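Local coordinates for protein alginate lyase A1-II' (PDB 2CWS) that probably cleaves the polysaccharide alginate by beta-elimination, the chain being the lyase domain of a polysaccharide lyase family 7 enzyme with a concanavalin-like beta-sandwich fold, at residues A[14-19]-A[71-76]; A[110-115]-A[197-202]; A[122-127]-A[191-196]. All blocks are in the same frame, centred on the assembly; numbering follows the deposited sequence. Where two conformers were deposited one is given.

Contact 1 of 3, residues A[14-19]-A[71-76]; sequences HWKLQL and REMLDP. With SO4 (sulfate ion), chain C.
Lys16 and Arg71 reach the same sulfate by different torsions: Lys16 has CG between its backbone N and carbonyl carbon (chi1 67°) and then runs straight out, whereas Arg71 has CG anti to N and bends at CD (chi2 -68°). Lys16 NZ lies 2.8 Å from sulfate O2. Arg71 NE bonds O1 at the guanidinium edge, and its NH2 bonds O3 at 2.9 Å. The anion, probably from the crystallisation liquor, is likely to ease the repulsion between NZ and NE, and Glu26 gives Lys16 NZ a salt bridge as well. Arg71 NH1 turns back to Glu72 O. The two backbones pair antiparallel in a sheet of the beta-sandwich, strand 15-18 lying beside strand 67-72; Lys16 and Arg71 are a hydrogen-bonded pair, with Lys16 O 2.8 Å from Arg71 N. The Met73 thioether slants across the outer part of the Lys16 chain, SD 3.7 Å from Lys16 CD. Beyond the strand end, Met73 N bonds His14 O, while His14 ND1 returns a bond to Met73 O (2.9 Å), the acceptor close to the imidazole plane. On the other face Trp15 reaches inward, its CZ3 3.8 Å from Glu72 CB.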
loop_
_atom_site.group_PDB
_atom_site.type_symbol
_atom_site.label_atom_id
_atom_site.label_comp_id
_atom_site.label_asym_id
_atom_site.label_seq_id
_atom_site.Cartn_x
_atom_site.Cartn_y
_atom_site.Cartn_z
ATOM N N HIS A 14 13.127 0.799 6.292
ATOM C CA HIS A 14 13.027 0.470 4.873
ATOM C C HIS A 14 11.675 0.908 4.318
ATOM O O HIS A 14 11.101 0.246 3.417
ATOM C CB HIS A 14 13.314 -1.015 4.611
ATOM C CG HIS A 14 14.748 -1.299 4.845
ATOM N ND1 HIS A 14 15.678 -1.198 3.825
ATOM C CD2 HIS A 14 15.422 -1.662 5.973
ATOM C CE1 HIS A 14 16.861 -1.483 4.318
ATOM N NE2 HIS A 14 16.739 -1.775 5.604
ATOM N N TRP A 15 11.177 2.049 4.768
ATOM C CA TRP A 15 10.002 2.694 4.194
ATOM C C TRP A 15 10.281 4.193 4.050
ATOM O O TRP A 15 10.937 4.750 4.950
ATOM C CB TRP A 15 8.784 2.539 5.095
ATOM C CG TRP A 15 8.275 1.145 5.334
ATOM C CD1 TRP A 15 8.519 0.340 6.404
ATOM C CD2 TRP A 15 7.416 0.380 4.460
ATOM N NE1 TRP A 15 7.870 -0.862 6.274
ATOM C CE2 TRP A 15 7.176 -0.858 5.088
ATOM C CE3 TRP A 15 6.808 0.654 3.206
ATOM C CZ2 TRP A 15 6.359 -1.840 4.514
ATOM C CZ3 TRP A 15 6.003 -0.322 2.644
ATOM C CH2 TRP A 15 5.804 -1.537 3.300
ATOM N N LYS A 16 9.717 4.824 3.047
ATOM C CA LYS A 16 9.591 6.288 3.028
ATOM C C LYS A 16 8.103 6.600 3.025
ATOM O O LYS A 16 7.269 5.731 2.690
ATOM C CB LYS A 16 10.321 6.944 1.854
ATOM C CG LYS A 16 9.744 6.622 0.497
ATOM C CD LYS A 16 10.486 7.383 -0.612
ATOM C CE LYS A 16 9.964 7.018 -1.991
ATOM N NZ LYS A 16 10.566 7.891 -3.020
ATOM N N LEU A 17 7.726 7.819 3.400
ATOM C CA LEU A 17 6.349 8.212 3.500
ATOM C C LEU A 17 6.011 9.278 2.471
ATOM O O LEU A 17 6.740 10.270 2.344
ATOM C CB LEU A 17 6.091 8.793 4.920
ATOM C CG LEU A 17 4.687 9.388 5.189
ATOM C CD1 LEU A 17 3.578 8.353 5.107
ATOM C CD2 LEU A 17 4.726 10.051 6.554
ATOM N N GLN A 18 4.913 9.075 1.765
ATOM C CA GLN A 18 4.390 10.005 0.765
ATOM C C GLN A 18 3.158 10.684 1.340
ATOM O O GLN A 18 2.245 9.985 1.829
ATOM C CB GLN A 18 4.089 9.219 -0.534
ATOM C CG GLN A 18 5.349 8.624 -1.111
ATOM C CD GLN A 18 5.119 7.666 -2.239
ATOM O OE1 GLN A 18 4.117 6.911 -2.184
ATOM N NE2 GLN A 18 6.013 7.644 -3.204
ATOM N N LEU A 19 3.137 12.009 1.263
ATOM C CA LEU A 19 2.092 12.820 1.907
ATOM C C LEU A 19 1.107 13.420 0.943
ATOM O O LEU A 19 1.397 13.604 -0.239
ATOM C CB LEU A 19 2.784 13.957 2.700
ATOM C CG LEU A 19 3.650 13.464 3.861
ATOM C CD1 LEU A 19 4.421 14.698 4.419
ATOM C CD2 LEU A 19 2.854 12.784 4.927
ATOM N N ARG A 71 6.007 3.660 1.243
ATOM C CA ARG A 71 6.575 3.103 0.010
ATOM C C ARG A 71 7.834 2.359 0.398
ATOM O O ARG A 71 8.772 2.957 0.985
ATOM C CB ARG A 71 6.851 4.320 -0.925
ATOM C CG ARG A 71 7.312 4.019 -2.356
ATOM C CD ARG A 71 8.718 3.395 -2.521
ATOM N NE ARG A 71 9.145 3.630 -3.895
ATOM C CZ ARG A 71 10.036 2.897 -4.541
ATOM N NH1 ARG A 71 10.649 1.867 -3.949
ATOM N NH2 ARG A 71 10.303 3.208 -5.824
ATOM N N GLU A 72 7.890 1.062 0.114
ATOM C CA GLU A 72 9.001 0.224 0.552
ATOM C C GLU A 72 10.288 0.638 -0.125
ATOM O O GLU A 72 10.324 0.830 -1.355
ATOM C CB GLU A 72 8.709 -1.241 0.204
ATOM C CG GLU A 72 9.855 -2.177 0.593
ATOM C CD GLU A 72 9.695 -3.558 -0.014
ATOM O OE1 GLU A 72 8.871 -3.767 -0.910
ATOM O OE2 GLU A 72 10.497 -4.449 0.450
ATOM N N MET A 73 11.372 0.712 0.644
ATOM C CA MET A 73 12.698 1.098 0.196
ATOM C C MET A 73 13.686 0.014 0.598
ATOM O O MET A 73 14.248 0.084 1.688
ATOM C CB MET A 73 13.121 2.449 0.803
ATOM C CG MET A 73 12.183 3.570 0.410
ATOM S SD MET A 73 12.380 4.212 -1.254
ATOM C CE MET A 73 13.948 5.109 -1.051
ATOM N N LEU A 74 13.934 -0.944 -0.328
ATOM C CA LEU A 74 15.023 -1.891 -0.055
ATOM C C LEU A 74 16.293 -1.142 0.248
ATOM O O LEU A 74 17.103 -1.587 1.108
ATOM C CB LEU A 74 15.272 -2.754 -1.313
ATOM C CG LEU A 74 14.189 -3.792 -1.672
ATOM C CD1 LEU A 74 14.608 -4.553 -2.895
ATOM C CD2 LEU A 74 13.948 -4.758 -0.487
ATOM N N ASP A 75 16.556 -0.053 -0.467
ATOM C CA ASP A 75 17.688 0.841 -0.179
ATOM C C ASP A 75 17.051 2.186 0.198
ATOM O O ASP A 75 16.520 2.872 -0.703
ATOM C CB ASP A 75 18.607 0.982 -1.396
ATOM C CG ASP A 75 19.848 1.799 -1.057
ATOM O OD1 ASP A 75 19.773 2.653 -0.134
ATOM O OD2 ASP A 75 20.890 1.563 -1.686
ATOM N N PRO A 76 17.086 2.591 1.469
ATOM C CA PRO A 76 16.462 3.877 1.852
ATOM C C PRO A 76 17.079 5.064 1.165
ATOM O O PRO A 76 16.476 6.154 1.204
ATOM C CB PRO A 76 16.607 3.942 3.384
ATOM C CG PRO A 76 17.431 2.781 3.782
ATOM C CD PRO A 76 17.651 1.898 2.608
HETATM S S SO4 C . 9.096 6.609 -6.289
HETATM O O1 SO4 C . 8.258 6.062 -5.072
HETATM O O2 SO4 C . 10.258 7.240 -5.772
HETATM O O3 SO4 C . 9.396 5.601 -7.189
HETATM O O4 SO4 C . 8.106 7.535 -6.864
#

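Contact 2 of 3, residues A[110-115]-A[197-202]; sequences QIHGIM and KYYFKA. With SO4 (sulfate ion), chain B.
His112 and Tyr199 hold their rings almost parallel, planes 7° apart, yet the rings are slid so far that they barely overlap, with centroids separated by 5.4 Å. What lies over the phenol instead is His112 CB, a CH-pi contact 3.8 Å from the ring centroid, while Tyr199 OH sits over one imidazole face near its rim, 3.5 Å from His112 CG. The pair belongs to neighbouring antiparallel strands, 106-114 and 197-202, in a sheet of the beta-sandwich, and six backbone hydrogen bonds join Gln110 with Lys201, His112 with Tyr199 and Ile114 with Lys197. Gln110, His112, Ile114, Tyr199 and Lys201 share one face. There CG of Tyr199 stands between its backbone N and carbonyl carbon (chi1 59°), which brings it toward strand 106-114, and Ile114 CB meets the ring edge at CE1, 3.9 Å away. Gln110 and Lys201 run side by side, NE2 3.7 Å from CD; Glu69 accepts a hydrogen bond from Gln110 NE2 and salt-bridges Lys201 NZ, which also bonds Gln18 OE1. On the other face, in one conformer of Ile111, CG1 packs against Phe200 CE2 and CG2 rests on Tyr198 CB. The Gln-Ile-His sequence of the first strand is a family 7 hallmark, consistent with an active-site cleft on the His112 face, where a sulfate, probably from the crystallisation liquor, also binds Arg67 and Tyr205. His112 is gripped at both ring nitrogens: ND1 donates to a lone pair of Gly113 O at 2.7 Å, and NE2 points almost straight at sulfate O2, 2.6 Å away.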
loop_
_atom_site.group_PDB
_atom_site.type_symbol
_atom_site.label_atom_id
_atom_site.label_comp_id
_atom_site.label_asym_id
_atom_site.label_seq_id
_atom_site.Cartn_x
_atom_site.Cartn_y
_atom_site.Cartn_z
ATOM N N GLN A 110 -0.543 -2.077 -1.189
ATOM C CA GLN A 110 -0.293 -2.380 -2.612
ATOM C C GLN A 110 0.962 -3.222 -2.752
ATOM O O GLN A 110 1.869 -3.205 -1.915
ATOM C CB GLN A 110 -0.065 -1.113 -3.493
ATOM C CG GLN A 110 -1.090 -0.023 -3.271
ATOM C CD GLN A 110 -0.979 1.034 -4.338
ATOM O OE1 GLN A 110 -0.984 0.704 -5.542
ATOM N NE2 GLN A 110 -0.904 2.288 -3.922
ATOM N N ILE A 111 1.033 -3.892 -3.912
ATOM C CA ILE A 111 2.309 -4.181 -4.564
ATOM C C ILE A 111 2.296 -3.313 -5.822
ATOM O O ILE A 111 1.369 -3.464 -6.626
ATOM C CB ILE A 111 2.516 -5.662 -4.940
ATOM C CG1 ILE A 111 2.540 -6.545 -3.705
ATOM C CG2 ILE A 111 3.810 -5.779 -5.749
ATOM C CD1 ILE A 111 2.652 -8.014 -4.084
ATOM N N HIS A 112 3.320 -2.478 -5.995
ATOM C CA HIS A 112 3.358 -1.632 -7.158
ATOM C C HIS A 112 4.500 -2.051 -8.081
ATOM O O HIS A 112 5.631 -2.335 -7.598
ATOM C CB HIS A 112 3.580 -0.178 -6.677
ATOM C CG HIS A 112 3.029 0.806 -7.646
ATOM N ND1 HIS A 112 3.555 1.068 -8.895
ATOM C CD2 HIS A 112 1.938 1.583 -7.529
ATOM C CE1 HIS A 112 2.817 1.993 -9.494
ATOM N NE2 HIS A 112 1.807 2.348 -8.687
ATOM N N GLY A 113 4.220 -2.104 -9.392
ATOM C CA GLY A 113 5.284 -2.297 -10.335
ATOM C C GLY A 113 6.117 -1.053 -10.540
ATOM O O GLY A 113 5.692 0.071 -10.285
ATOM N N ILE A 114 7.324 -1.284 -11.077
ATOM C CA ILE A 114 8.224 -0.162 -11.422
ATOM C C ILE A 114 9.177 -0.713 -12.481
ATOM O O ILE A 114 9.507 -1.914 -12.482
ATOM C CB ILE A 114 8.979 0.341 -10.170
ATOM C CG1 ILE A 114 9.812 1.617 -10.478
ATOM C CG2 ILE A 114 9.812 -0.749 -9.517
ATOM C CD1 ILE A 114 10.279 2.278 -9.187
ATOM N N MET A 115 9.595 0.149 -13.389
ATOM C CA MET A 115 10.609 -0.325 -14.378
ATOM C C MET A 115 11.941 -0.482 -13.709
ATOM O O MET A 115 12.225 0.088 -12.668
ATOM C CB MET A 115 10.721 0.649 -15.542
ATOM C CG MET A 115 9.441 1.089 -16.203
ATOM S SD MET A 115 8.585 -0.331 -16.944
ATOM C CE MET A 115 9.718 -0.694 -18.277
ATOM N N LYS A 197 9.980 -4.647 -11.949
ATOM C CA LYS A 197 10.291 -4.893 -10.544
ATOM C C LYS A 197 9.139 -4.365 -9.719
ATOM O O LYS A 197 8.139 -3.849 -10.251
ATOM C CB LYS A 197 11.590 -4.184 -10.172
ATOM C CG LYS A 197 12.704 -4.541 -11.175
ATOM C CD LYS A 197 13.202 -5.958 -11.006
ATOM C CE LYS A 197 14.009 -6.190 -9.755
ATOM N NZ LYS A 197 15.418 -5.665 -9.689
ATOM N N TYR A 198 9.229 -4.532 -8.390
ATOM C CA TYR A 198 8.087 -4.338 -7.498
ATOM C C TYR A 198 8.523 -3.779 -6.169
ATOM O O TYR A 198 9.668 -3.979 -5.719
ATOM C CB TYR A 198 7.349 -5.713 -7.183
ATOM C CG TYR A 198 6.971 -6.397 -8.490
ATOM C CD1 TYR A 198 5.773 -6.020 -9.125
ATOM C CD2 TYR A 198 7.814 -7.299 -9.126
ATOM C CE1 TYR A 198 5.422 -6.597 -10.344
ATOM C CE2 TYR A 198 7.501 -7.842 -10.348
ATOM C CZ TYR A 198 6.320 -7.499 -10.963
ATOM O OH TYR A 198 5.943 -8.011 -12.170
ATOM N N TYR A 199 7.606 -3.097 -5.505
ATOM C CA TYR A 199 7.790 -2.666 -4.131
ATOM C C TYR A 199 6.424 -2.670 -3.440
ATOM O O TYR A 199 5.367 -2.482 -4.073
ATOM C CB TYR A 199 8.448 -1.281 -4.048
ATOM C CG TYR A 199 7.714 -0.169 -4.730
ATOM C CD1 TYR A 199 8.037 0.173 -6.046
ATOM C CD2 TYR A 199 6.700 0.550 -4.126
ATOM C CE1 TYR A 199 7.392 1.185 -6.713
ATOM C CE2 TYR A 199 6.030 1.552 -4.769
ATOM C CZ TYR A 199 6.355 1.876 -6.086
ATOM O OH TYR A 199 5.686 2.894 -6.709
ATOM N N PHE A 200 6.454 -2.898 -2.126
ATOM C CA PHE A 200 5.239 -2.842 -1.327
ATOM C C PHE A 200 4.872 -1.406 -0.984
ATOM O O PHE A 200 5.735 -0.511 -0.912
ATOM C CB PHE A 200 5.413 -3.635 -0.038
ATOM C CG PHE A 200 5.460 -5.146 -0.212
ATOM C CD1 PHE A 200 6.582 -5.894 0.082
ATOM C CD2 PHE A 200 4.311 -5.801 -0.658
ATOM C CE1 PHE A 200 6.572 -7.263 -0.042
ATOM C CE2 PHE A 200 4.322 -7.196 -0.770
ATOM C CZ PHE A 200 5.426 -7.932 -0.475
ATOM N N LYS A 201 3.572 -1.190 -0.692
ATOM C CA LYS A 201 3.092 0.059 -0.127
ATOM C C LYS A 201 2.059 -0.269 0.936
ATOM O O LYS A 201 1.364 -1.305 0.841
ATOM C CB LYS A 201 2.409 0.974 -1.182
ATOM C CG LYS A 201 3.243 1.193 -2.430
ATOM C CD LYS A 201 2.762 2.404 -3.233
ATOM C CE LYS A 201 3.402 3.690 -2.686
ATOM N NZ LYS A 201 2.749 4.888 -3.280
ATOM N N ALA A 202 1.899 0.622 1.911
ATOM C CA ALA A 202 0.868 0.438 2.946
ATOM C C ALA A 202 0.536 1.798 3.515
ATOM O O ALA A 202 1.438 2.585 3.838
ATOM C CB ALA A 202 1.378 -0.471 4.064
HETATM S S SO4 B . -0.729 4.724 -8.035
HETATM O O1 SO4 B . -0.226 4.215 -6.627
HETATM O O2 SO4 B . 0.017 4.134 -9.124
HETATM O O3 SO4 B . -2.088 4.376 -8.222
HETATM O O4 SO4 B . -0.564 6.172 -8.103
#

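Contact 3 of 3, residues A[122-127]-A[191-196]; sequences PPLVKA and AGWKNL
Leu124 leans on the indole of Trp193 from CB onward. CB approaches the rim of the six-membered ring, 4.2 Å from CZ3. CG lies anti to the backbone N (chi1 175°), and from it CD1 extends over the ring face, 3.6 Å from the centroid and only 12° off the normal. This CH-pi contact is offset slightly toward the CZ2 and CH2 side, each of those atoms 3.6 Å from CD1. The ring edge is met by backbone: Pro123 O stands near the indole plane, 3.8 Å from CH2. NE1, at the five-membered end, donates to Gln140 O, which helps to fix the rotation of the ring. An alanine in place of Trp193 would probably open a gap beneath Leu124 CD1 and leave Gln140 O without its indole donor. In one conformer of Leu196, its CD1 adds a looser apolar touch, 4.3 Å from Pro122 CD. At Leu124 the strand turns a corner through a classic beta bulge, Leu124 and Val125 both facing Ile111 of strand 106-114. Trp193 itself rises from a 3-10 turn after helix 186-189, whose Phe186 meets the indole edge-to-face and touches Leu124, and the Trp193 side chain also touches Lys139 of strand 133-139.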
loop_
_atom_site.group_PDB
_atom_site.type_symbol
_atom_site.label_atom_id
_atom_site.label_comp_id
_atom_site.label_asym_id
_atom_site.label_seq_id
_atom_site.Cartn_x
_atom_site.Cartn_y
_atom_site.Cartn_z
ATOM N N PRO A 122 2.555 -0.093 -13.774
ATOM C CA PRO A 122 1.274 -0.214 -13.076
ATOM C C PRO A 122 1.369 -0.834 -11.699
ATOM O O PRO A 122 2.284 -1.605 -11.425
ATOM C CB PRO A 122 0.441 -1.149 -14.007
ATOM C CG PRO A 122 1.117 -0.963 -15.360
ATOM C CD PRO A 122 2.579 -0.862 -15.039
ATOM N N PRO A 123 0.330 -0.557 -10.930
ATOM C CA PRO A 123 0.163 -1.374 -9.689
ATOM C C PRO A 123 -0.051 -2.812 -10.127
ATOM O O PRO A 123 -0.609 -3.059 -11.184
ATOM C CB PRO A 123 -1.073 -0.825 -9.025
ATOM C CG PRO A 123 -1.707 0.084 -10.008
ATOM C CD PRO A 123 -0.774 0.378 -11.147
ATOM N N LEU A 124 0.387 -3.716 -9.243
ATOM C CA LEU A 124 0.061 -5.139 -9.406
ATOM C C LEU A 124 -1.062 -5.590 -8.470
ATOM O O LEU A 124 -2.029 -6.191 -8.921
ATOM C CB LEU A 124 1.311 -5.992 -9.143
ATOM C CG LEU A 124 1.042 -7.530 -9.176
ATOM C CD1 LEU A 124 0.646 -7.972 -10.599
ATOM C CD2 LEU A 124 2.259 -8.281 -8.665
ATOM N N VAL A 125 -0.937 -5.312 -7.175
ATOM C CA VAL A 125 -1.979 -5.662 -6.197
ATOM C C VAL A 125 -2.444 -4.382 -5.535
ATOM O O VAL A 125 -1.603 -3.598 -5.082
ATOM C CB VAL A 125 -1.483 -6.657 -5.139
ATOM C CG1 VAL A 125 -2.605 -6.954 -4.133
ATOM C CG2 VAL A 125 -0.931 -7.932 -5.802
ATOM N N LYS A 126 -3.742 -4.206 -5.427
ATOM C CA LYS A 126 -4.349 -3.107 -4.687
ATOM C C LYS A 126 -5.345 -3.643 -3.695
ATOM O O LYS A 126 -6.294 -4.349 -4.085
ATOM C CB LYS A 126 -5.083 -2.127 -5.632
ATOM C CG LYS A 126 -4.149 -1.581 -6.727
ATOM C CD LYS A 126 -4.936 -0.971 -7.915
ATOM C CE LYS A 126 -5.532 -2.126 -8.771
ATOM N NZ LYS A 126 -6.271 -1.533 -9.936
ATOM N N ALA A 127 -5.150 -3.353 -2.405
ATOM C CA ALA A 127 -6.070 -3.805 -1.353
ATOM C C ALA A 127 -7.087 -2.703 -1.148
ATOM O O ALA A 127 -6.794 -1.687 -0.508
ATOM C CB ALA A 127 -5.276 -4.154 -0.100
ATOM N N ALA A 191 3.676 -12.736 -19.364
ATOM C CA ALA A 191 5.086 -12.872 -19.073
ATOM C C ALA A 191 5.804 -11.526 -19.032
ATOM O O ALA A 191 6.930 -11.447 -18.534
ATOM C CB ALA A 191 5.780 -13.774 -20.094
ATOM N N GLY A 192 5.148 -10.488 -19.558
ATOM C CA GLY A 192 5.776 -9.151 -19.419
ATOM C C GLY A 192 5.926 -8.699 -17.998
ATOM O O GLY A 192 6.725 -7.776 -17.754
ATOM N N TRP A 193 5.233 -9.282 -17.038
ATOM C CA TRP A 193 5.511 -8.921 -15.634
ATOM C C TRP A 193 6.936 -9.294 -15.229
ATOM O O TRP A 193 7.454 -8.738 -14.274
ATOM C CB TRP A 193 4.512 -9.582 -14.710
ATOM C CG TRP A 193 3.114 -9.049 -14.704
ATOM C CD1 TRP A 193 2.023 -9.711 -15.221
ATOM C CD2 TRP A 193 2.633 -7.811 -14.173
ATOM N NE1 TRP A 193 0.868 -8.952 -15.043
ATOM C CE2 TRP A 193 1.254 -7.779 -14.388
ATOM C CE3 TRP A 193 3.251 -6.726 -13.524
ATOM C CZ2 TRP A 193 0.434 -6.713 -13.994
ATOM C CZ3 TRP A 193 2.427 -5.670 -13.133
ATOM C CH2 TRP A 193 1.055 -5.653 -13.366
ATOM N N LYS A 194 7.606 -10.182 -15.952
ATOM C CA LYS A 194 9.001 -10.466 -15.644
ATOM C C LYS A 194 9.901 -9.299 -16.014
ATOM O O LYS A 194 11.058 -9.303 -15.576
ATOM C CB LYS A 194 9.486 -11.719 -16.397
ATOM C CG LYS A 194 8.798 -13.019 -15.977
ATOM C CD LYS A 194 9.386 -14.182 -16.752
ATOM C CE LYS A 194 8.674 -15.485 -16.517
ATOM N NZ LYS A 194 9.414 -16.639 -17.139
ATOM N N ASN A 195 9.414 -8.324 -16.784
ATOM C CA ASN A 195 10.219 -7.140 -17.162
ATOM C C ASN A 195 9.951 -5.939 -16.278
ATOM O O ASN A 195 10.389 -4.827 -16.610
ATOM C CB ASN A 195 9.888 -6.764 -18.617
ATOM C CG ASN A 195 10.354 -7.871 -19.580
ATOM O OD1 ASN A 195 11.413 -8.462 -19.351
ATOM N ND2 ASN A 195 9.539 -8.118 -20.601
ATOM N N LEU A 196 9.298 -6.179 -15.132
ATOM C CA LEU A 196 9.088 -5.147 -14.126
ATOM C C LEU A 196 9.690 -5.629 -12.819
ATOM O O LEU A 196 9.838 -6.818 -12.571
ATOM C CB LEU A 196 7.599 -4.851 -13.972
ATOM C CG LEU A 196 6.950 -4.302 -15.224
ATOM C CD1 LEU A 196 5.456 -4.106 -14.923
ATOM C CD2 LEU A 196 7.558 -2.974 -15.667
#

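Contacts 1 and 2 are antiparallel strand pairings in one sheet, tied through neighbouring strands 67-72 and 197-202: Gln18 OE1 meets Lys201 NZ, and Glu72 OE1 meets Phe200 N. Contact 1 is partly buried, with a charged face gathered round an anion; contact 2 is buried, closer to the chain centre, and mixes aromatic and polar groups on one face with apolar packing on the other. Contact 3, also buried but farther out, joins the next strand, 120-130, to a loop by apolar packing without strand pairing. It is nested within the chain loop that contact 2 closes, and touches it through Tyr198 OH on Trp193 O. Contacts 1 and 3 stay about 11 Å apart at their nearest atoms.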